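Local coordinates for protein processed glycerol phosphate lipoteichoic acid synthase 2 (Bacillus subtilis, PDB 2W8D) that belongs to the sulfatase-like branch of the alkaline phosphatase clan and carries a magnesium ion, at residues Ile279-Asp283 against Tyr364-Gly369; Lys326-Met330 against Tyr404-Phe409. One frame throughout, in Å; residues are numbered along the deposited sequence.

Overall arrangement
Both contacts tie C-terminal parts of the chain into the rest of the fold, at well-separated places. Their centres lie about 39 Å apart and their nearest atoms about 23 Å, so they do not touch. Along the sequence the segments alternate: 326-330 falls between the two halves of contact 1, and 364-369 between those of contact 2. Contact 1 sets helix 281-286 against the small five-stranded antiparallel sheet; contact 2 joins two irregular loops beside the N-terminal helix 6-17. Their centres are about 24 and 22 Å from the centre of the chain. None of the magnesium-site residues, Glu40, phosphothreonine Thr84, Asp258 and His259, belongs to either contact.

Contact 1: Ile279-Asp283 against Tyr364-Gly369; sequences ITDYD and YDTKTG
Extended Ile279 and Thr280 lead into helix 281-286. Thr280, its N-cap, forms a capping box with Asp283: Asp283 N donates to Thr280 OG1 (3.3 Å), and Thr280 N to Asp283 OD2 (3.0 Å). Asp281, chi1 m, reaches across through a water that donates to Asp281 OD2 (2.6 Å) and accepts from Tyr364 OH (2.6 Å). Tyr282 dominates the contact; Tyr282 CA is 6.4 Å from Gly369 CA. Its CB sits over the Tyr364 ring, 4.0 Å from the centroid, and its t rotamer sends the phenol across the β-hairpin turn between strands 362-365 and 371-372. Tyr282 OH donates to Thr366 O (2.7 Å), while Gly369 CA lies 3.4 Å from the Tyr282 ring centroid, over one face. In the turn Thr366 and Lys367 are helical (near -60/-45) and Gly369 has positive phi (76°); a CB there would crowd Tyr282 CE2. Gly369 N to Asp365 O (2.8 Å) and an Asx motif, Thr368 N to Asp365 OD2 (2.8 Å), hold the turn. The helix start docks on the hairpin; Asp281 and Tyr282 also touch Ile359 and Thr357 of strand 356-359, and Ile279 packs on helix 267-273.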
ATOM      1  N   ILE A 279      -6.799  16.963 -18.962  1.00 23.60           N
ATOM      2  CA  ILE A 279      -6.181  16.596 -17.694  1.00 23.01           C
ATOM      3  C   ILE A 279      -5.007  17.537 -17.487  1.00 22.59           C
ATOM      4  O   ILE A 279      -4.038  17.461 -18.229  1.00 23.18           O
ATOM      5  CB  ILE A 279      -5.665  15.117 -17.718  1.00 22.69           C
ATOM      6  CG1 ILE A 279      -6.823  14.106 -17.756  1.00 22.51           C
ATOM      7  CG2 ILE A 279      -4.728  14.809 -16.520  1.00 23.09           C
ATOM      8  CD1 ILE A 279      -7.884  14.295 -16.689  1.00 19.21           C
ATOM      9  N   THR A 280      -5.082  18.418 -16.495  1.00 22.23           N
ATOM     10  CA  THR A 280      -3.923  19.270 -16.129  1.00 22.08           C
ATOM     11  C   THR A 280      -2.933  18.567 -15.160  1.00 22.76           C
ATOM     12  O   THR A 280      -3.199  17.458 -14.679  1.00 23.25           O
ATOM     13  CB  THR A 280      -4.412  20.587 -15.491  1.00 22.63           C
ATOM     14  OG1 THR A 280      -5.194  20.287 -14.325  1.00 20.82           O
ATOM     15  CG2 THR A 280      -5.261  21.424 -16.483  1.00 18.93           C
ATOM     16  N   ASP A 281      -1.811  19.209 -14.842  1.00 23.18           N
ATOM     17  CA  ASP A 281      -0.869  18.718 -13.800  1.00 23.21           C
ATOM     18  C   ASP A 281      -1.581  18.530 -12.479  1.00 21.63           C
ATOM     19  O   ASP A 281      -1.361  17.552 -11.784  1.00 21.95           O
ATOM     20  CB  ASP A 281       0.244  19.748 -13.527  1.00 25.27           C
ATOM     21  CG  ASP A 281       1.356  19.760 -14.576  1.00 29.09           C
ATOM     22  OD1 ASP A 281       1.507  18.798 -15.360  1.00 30.75           O
ATOM     23  OD2 ASP A 281       2.091  20.781 -14.601  1.00 35.94           O
ATOM     24  N   TYR A 282      -2.402  19.512 -12.128  1.00 20.23           N
ATOM     25  CA  TYR A 282      -3.226  19.485 -10.941  1.00 18.81           C
ATOM     26  C   TYR A 282      -4.155  18.247 -10.952  1.00 18.86           C
ATOM     27  O   TYR A 282      -4.224  17.550  -9.958  1.00 19.80           O
ATOM     28  CB  TYR A 282      -4.017  20.819 -10.777  1.00 18.11           C
ATOM     29  CG  TYR A 282      -5.161  20.678  -9.798  1.00 16.20           C
ATOM     30  CD1 TYR A 282      -4.940  20.813  -8.424  1.00 15.55           C
ATOM     31  CD2 TYR A 282      -6.445  20.328 -10.235  1.00 15.07           C
ATOM     32  CE1 TYR A 282      -5.946  20.627  -7.519  1.00 15.38           C
ATOM     33  CE2 TYR A 282      -7.505  20.123  -9.319  1.00 12.27           C
ATOM     34  CZ  TYR A 282      -7.240  20.271  -7.962  1.00 15.52           C
ATOM     35  OH  TYR A 282      -8.232  20.086  -7.018  1.00 14.02           O
ATOM     36  N   ASP A 283      -4.883  17.987 -12.049  1.00 18.61           N
ATOM     37  CA  ASP A 283      -5.831  16.852 -12.107  1.00 18.39           C
ATOM     38  C   ASP A 283      -5.076  15.545 -11.944  1.00 17.44           C
ATOM     39  O   ASP A 283      -5.481  14.700 -11.159  1.00 17.37           O
ATOM     40  CB  ASP A 283      -6.639  16.803 -13.417  1.00 18.53           C
ATOM     41  CG  ASP A 283      -7.441  18.070 -13.684  1.00 21.26           C
ATOM     42  OD1 ASP A 283      -7.990  18.658 -12.725  1.00 25.33           O
ATOM     43  OD2 ASP A 283      -7.554  18.477 -14.874  1.00 24.36           O
ATOM     44  N   TYR A 364      -1.127  24.929  -6.242  1.00 17.57           N
ATOM     45  CA  TYR A 364      -2.525  25.052  -6.531  1.00 17.27           C
ATOM     46  C   TYR A 364      -3.289  24.919  -5.244  1.00 17.60           C
ATOM     47  O   TYR A 364      -2.820  24.252  -4.303  1.00 17.35           O
ATOM     48  CB  TYR A 364      -2.967  23.948  -7.480  1.00 16.78           C
ATOM     49  CG  TYR A 364      -2.156  23.867  -8.742  1.00 14.71           C
ATOM     50  CD1 TYR A 364      -2.586  24.470  -9.913  1.00 11.49           C
ATOM     51  CD2 TYR A 364      -0.964  23.159  -8.761  1.00 14.91           C
ATOM     52  CE1 TYR A 364      -1.822  24.383 -11.085  1.00 11.95           C
ATOM     53  CE2 TYR A 364      -0.201  23.056  -9.925  1.00 13.34           C
ATOM     54  CZ  TYR A 364      -0.636  23.655 -11.070  1.00 10.63           C
ATOM     55  OH  TYR A 364       0.147  23.541 -12.184  1.00 11.86           O
ATOM     56  N   ASP A 365      -4.461  25.550  -5.203  1.00 17.14           N
ATOM     57  CA  ASP A 365      -5.373  25.306  -4.105  1.00 17.92           C
ATOM     58  C   ASP A 365      -5.920  23.883  -4.238  1.00 17.80           C
ATOM     59  O   ASP A 365      -6.513  23.535  -5.252  1.00 17.19           O
ATOM     60  CB  ASP A 365      -6.520  26.323  -4.094  1.00 17.81           C
ATOM     61  CG  ASP A 365      -7.507  26.051  -2.977  1.00 19.30           C
ATOM     62  OD1 ASP A 365      -7.127  26.202  -1.792  1.00 20.89           O
ATOM     63  OD2 ASP A 365      -8.652  25.653  -3.284  1.00 21.51           O
ATOM     64  N   THR A 366      -5.692  23.060  -3.224  1.00 18.68           N
ATOM     65  CA  THR A 366      -6.111  21.665  -3.278  1.00 19.58           C
ATOM     66  C   THR A 366      -7.608  21.513  -3.551  1.00 20.74           C
ATOM     67  O   THR A 366      -7.995  20.700  -4.386  1.00 20.46           O
ATOM     68  CB  THR A 366      -5.748  20.909  -2.006  1.00 19.54           C
ATOM     69  OG1 THR A 366      -4.330  20.749  -1.954  1.00 19.18           O
ATOM     70  CG2 THR A 366      -6.370  19.491  -2.018  1.00 17.85           C
ATOM     71  N   LYS A 367      -8.426  22.316  -2.874  1.00 22.38           N
ATOM     72  CA  LYS A 367      -9.886  22.280  -3.051  1.00 24.41           C
ATOM     73  C   LYS A 367     -10.336  22.639  -4.474  1.00 24.42           C
ATOM     74  O   LYS A 367     -11.138  21.910  -5.063  1.00 24.40           O
ATOM     75  CB  LYS A 367     -10.602  23.207  -2.057  1.00 24.73           C
ATOM     76  CG  LYS A 367     -11.423  22.495  -0.942  1.00 29.99           C
ATOM     77  CD  LYS A 367     -10.640  22.433   0.402  1.00 35.07           C
ATOM     78  CE  LYS A 367     -10.839  23.719   1.250  1.00 37.29           C
ATOM     79  NZ  LYS A 367      -9.627  24.088   2.060  1.00 38.44           N
ATOM     80  N   THR A 368      -9.810  23.742  -5.028  1.00 23.91           N
ATOM     81  CA  THR A 368     -10.381  24.298  -6.247  1.00 23.03           C
ATOM     82  C   THR A 368      -9.571  24.087  -7.526  1.00 23.13           C
ATOM     83  O   THR A 368     -10.093  24.288  -8.622  1.00 22.95           O
ATOM     84  CB  THR A 368     -10.684  25.804  -6.084  1.00 23.11           C
ATOM     85  OG1 THR A 368      -9.471  26.517  -5.814  1.00 21.91           O
ATOM     86  CG2 THR A 368     -11.691  26.040  -4.959  1.00 21.63           C
ATOM     87  N   GLY A 369      -8.306  23.686  -7.394  1.00 23.08           N
ATOM     88  CA  GLY A 369      -7.374  23.677  -8.549  1.00 22.36           C
ATOM     89  C   GLY A 369      -6.822  25.021  -9.004  1.00 21.77           C
ATOM     90  O   GLY A 369      -5.991  25.090  -9.916  1.00 21.75           O
TER
HETATM   91  O   HOH W   1       2.395  22.219 -12.405  1.00 22.08           O

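Contact 2: Lys326-Met330 against Tyr404-Phe409; sequences KDYLM and YEPKGF
An inverse gamma turn centred on Leu329 (phi/psi -91/90) shapes the first of two irregular segments, with a weak Met330 N to Tyr328 O bond of 3.2 Å. The second segment, in the loop after helix 380-397, passes it in the opposite direction: Asp327 CA lies 5.5 Å from Pro406 CA, and Leu329 CA 8.6 Å from Tyr404 CA. Tyr404-Pro406 are extended, then Lys407 and Gly408 turn with helical angles. Side chains of each segment fit against the backbone and side chains of the other. Tyr404, chi1 t, projects from the second segment, its ring reaching the bend of 327-329. Leu329, chi1 m, covers one face of that ring, with CG 4.0 Å from the centroid. At the tip, Tyr404 OH enters the hollow between the backbone and carboxylate of Asp327, 2.5 Å from Asp327 O and 2.7 Å from Asp327 OD1. Asp327 OD1 also has a long, weak ion pair with Lys15. Pro406 is the second bump: Pro406 CB lodges in the corner formed by Asp327 O (3.7 Å) and Tyr328 CE1 (3.5 Å). The CA-to-CB bond of Tyr328 points away from the facing segment, but its m rotamer brings the ring back against Pro406, where Tyr328 CE1 also comes within 4.5 Å of Phe409 CD1. Helix 6-17 covers Tyr404 with Val7, Glu11 and Lys15; Ile118 and Ala117 of helix 115-118 meet Tyr328 and Phe409 respectively. Just past Pro406, the backbone Lys407 N makes a weak hydrogen bond to the side-chain oxygen Asp327 OD2, at 3.3 Å.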
ATOM      1  N   LYS A 326       6.396   4.525  19.259  1.00 28.05           N
ATOM      2  CA  LYS A 326       7.254   5.648  19.655  1.00 27.95           C
ATOM      3  C   LYS A 326       8.753   5.350  19.624  1.00 27.17           C
ATOM      4  O   LYS A 326       9.557   6.259  19.426  1.00 26.92           O
ATOM      5  CB  LYS A 326       6.866   6.188  21.047  1.00 28.13           C
ATOM      6  CG  LYS A 326       7.427   7.596  21.337  1.00 29.68           C
ATOM      7  CD  LYS A 326       6.719   8.320  22.496  1.00 31.32           C
ATOM      8  CE  LYS A 326       6.898   9.849  22.408  1.00 31.21           C
ATOM      9  NZ  LYS A 326       5.686  10.593  22.916  1.00 30.28           N
ATOM     10  N   ASP A 327       9.131   4.096  19.842  1.00 26.68           N
ATOM     11  CA  ASP A 327      10.554   3.763  19.878  1.00 26.31           C
ATOM     12  C   ASP A 327      11.153   3.362  18.516  1.00 25.44           C
ATOM     13  O   ASP A 327      12.353   3.125  18.414  1.00 25.47           O
ATOM     14  CB  ASP A 327      10.855   2.717  20.955  1.00 26.83           C
ATOM     15  CG  ASP A 327      12.214   2.944  21.618  1.00 28.45           C
ATOM     16  OD1 ASP A 327      12.891   3.943  21.280  1.00 30.80           O
ATOM     17  OD2 ASP A 327      12.616   2.134  22.484  1.00 30.24           O
ATOM     18  N   TYR A 328      10.332   3.322  17.470  1.00 24.27           N
ATOM     19  CA  TYR A 328      10.815   2.999  16.118  1.00 23.07           C
ATOM     20  C   TYR A 328      11.044   4.209  15.246  1.00 22.36           C
ATOM     21  O   TYR A 328      10.326   5.201  15.337  1.00 22.04           O
ATOM     22  CB  TYR A 328       9.843   2.064  15.411  1.00 22.58           C
ATOM     23  CG  TYR A 328       9.637   0.807  16.184  1.00 24.04           C
ATOM     24  CD1 TYR A 328      10.621  -0.182  16.206  1.00 23.43           C
ATOM     25  CD2 TYR A 328       8.474   0.605  16.926  1.00 24.75           C
ATOM     26  CE1 TYR A 328      10.447  -1.343  16.913  1.00 25.53           C
ATOM     27  CE2 TYR A 328       8.298  -0.566  17.658  1.00 26.97           C
ATOM     28  CZ  TYR A 328       9.297  -1.532  17.642  1.00 27.54           C
ATOM     29  OH  TYR A 328       9.146  -2.697  18.358  1.00 32.32           O
ATOM     30  N   LEU A 329      12.015   4.098  14.351  1.00 21.82           N
ATOM     31  CA  LEU A 329      12.307   5.168  13.425  1.00 21.21           C
ATOM     32  C   LEU A 329      11.492   4.954  12.155  1.00 21.49           C
ATOM     33  O   LEU A 329      11.934   4.284  11.220  1.00 22.23           O
ATOM     34  CB  LEU A 329      13.806   5.236  13.152  1.00 21.17           C
ATOM     35  CG  LEU A 329      14.707   5.523  14.362  1.00 20.07           C
ATOM     36  CD1 LEU A 329      16.075   5.886  13.874  1.00 19.96           C
ATOM     37  CD2 LEU A 329      14.163   6.649  15.249  1.00 18.69           C
HETATM   38  N   MSE A 330      10.287   5.523  12.163  1.00 21.04           N
HETATM   39  CA  MSE A 330       9.305   5.376  11.119  1.00 20.54           C
HETATM   40  C   MSE A 330       8.909   6.766  10.649  1.00 19.94           C
HETATM   41  O   MSE A 330       8.735   7.667  11.452  1.00 19.26           O
HETATM   42  CB  MSE A 330       8.088   4.629  11.645  1.00 20.78           C
HETATM   43  CG  MSE A 330       8.309   3.131  11.780  1.00 23.41           C
HETATM   44 SE   MSE A 330       6.728   2.166  12.423  1.00 30.78          SE
HETATM   45  CE  MSE A 330       7.374   0.360  12.037  1.00 31.44           C
ATOM     46  N   TYR A 404      20.754   1.509  15.781  1.00 20.46           N
ATOM     47  CA  TYR A 404      19.586   1.806  16.594  1.00 20.99           C
ATOM     48  C   TYR A 404      18.932   0.544  17.131  1.00 21.78           C
ATOM     49  O   TYR A 404      18.564  -0.334  16.352  1.00 22.19           O
ATOM     50  CB  TYR A 404      18.556   2.571  15.775  1.00 21.03           C
ATOM     51  CG  TYR A 404      17.435   3.070  16.623  1.00 20.60           C
ATOM     52  CD1 TYR A 404      16.173   2.484  16.564  1.00 21.34           C
ATOM     53  CD2 TYR A 404      17.648   4.106  17.528  1.00 20.91           C
ATOM     54  CE1 TYR A 404      15.135   2.949  17.361  1.00 22.27           C
ATOM     55  CE2 TYR A 404      16.629   4.577  18.339  1.00 20.81           C
ATOM     56  CZ  TYR A 404      15.374   3.999  18.264  1.00 21.79           C
ATOM     57  OH  TYR A 404      14.369   4.484  19.080  1.00 20.76           O
ATOM     58  N   GLU A 405      18.759   0.464  18.451  1.00 22.27           N
ATOM     59  CA  GLU A 405      18.020  -0.649  19.056  1.00 23.65           C
ATOM     60  C   GLU A 405      16.755  -0.193  19.789  1.00 23.81           C
ATOM     61  O   GLU A 405      16.848   0.420  20.853  1.00 24.11           O
ATOM     62  CB  GLU A 405      18.897  -1.461  20.007  1.00 24.05           C
ATOM     63  CG  GLU A 405      20.400  -1.401  19.713  1.00 26.85           C
ATOM     64  CD  GLU A 405      21.102  -2.718  19.995  1.00 30.81           C
ATOM     65  OE1 GLU A 405      22.013  -2.750  20.860  1.00 30.39           O
ATOM     66  OE2 GLU A 405      20.737  -3.728  19.343  1.00 33.18           O
ATOM     67  N   PRO A 406      15.570  -0.490  19.216  1.00 23.81           N
ATOM     68  CA  PRO A 406      14.292  -0.240  19.879  1.00 24.02           C
ATOM     69  C   PRO A 406      14.122  -1.271  20.980  1.00 23.98           C
ATOM     70  O   PRO A 406      14.794  -2.295  20.942  1.00 23.78           O
ATOM     71  CB  PRO A 406      13.253  -0.466  18.767  1.00 23.78           C
ATOM     72  CG  PRO A 406      14.036  -0.523  17.477  1.00 24.23           C
ATOM     73  CD  PRO A 406      15.380  -1.075  17.879  1.00 23.86           C
ATOM     74  N   LYS A 407      13.219  -1.022  21.928  1.00 24.28           N
ATOM     75  CA  LYS A 407      13.201  -1.801  23.173  1.00 24.87           C
ATOM     76  C   LYS A 407      12.728  -3.245  23.044  1.00 24.78           C
ATOM     77  O   LYS A 407      13.317  -4.155  23.634  1.00 24.25           O
ATOM     78  CB  LYS A 407      12.427  -1.086  24.303  1.00 25.37           C
ATOM     79  CG  LYS A 407      13.300  -0.593  25.492  1.00 25.58           C
ATOM     80  CD  LYS A 407      14.464  -1.548  25.822  1.00 27.58           C
ATOM     81  CE  LYS A 407      14.101  -2.629  26.865  1.00 27.90           C
ATOM     82  NZ  LYS A 407      15.118  -3.712  26.875  1.00 25.81           N
ATOM     83  N   GLY A 408      11.657  -3.462  22.295  1.00 24.78           N
ATOM     84  CA  GLY A 408      11.146  -4.817  22.203  1.00 24.70           C
ATOM     85  C   GLY A 408      12.110  -5.618  21.363  1.00 24.22           C
ATOM     86  O   GLY A 408      12.411  -6.761  21.663  1.00 24.60           O
ATOM     87  N   PHE A 409      12.652  -4.944  20.359  1.00 23.77           N
ATOM     88  CA  PHE A 409      13.139  -5.563  19.137  1.00 22.70           C
ATOM     89  C   PHE A 409      14.318  -6.490  19.248  1.00 22.27           C
ATOM     90  O   PHE A 409      15.368  -6.136  19.787  1.00 21.95           O
ATOM     91  CB  PHE A 409      13.498  -4.484  18.139  1.00 22.22           C
ATOM     92  CG  PHE A 409      13.611  -4.986  16.749  1.00 21.18           C
ATOM     93  CD1 PHE A 409      12.462  -5.238  16.003  1.00 18.55           C
ATOM     94  CD2 PHE A 409      14.859  -5.198  16.177  1.00 18.58           C
ATOM     95  CE1 PHE A 409      12.552  -5.715  14.718  1.00 19.37           C
ATOM     96  CE2 PHE A 409      14.966  -5.668  14.874  1.00 19.82           C
ATOM     97  CZ  PHE A 409      13.815  -5.931  14.140  1.00 19.97           C
TER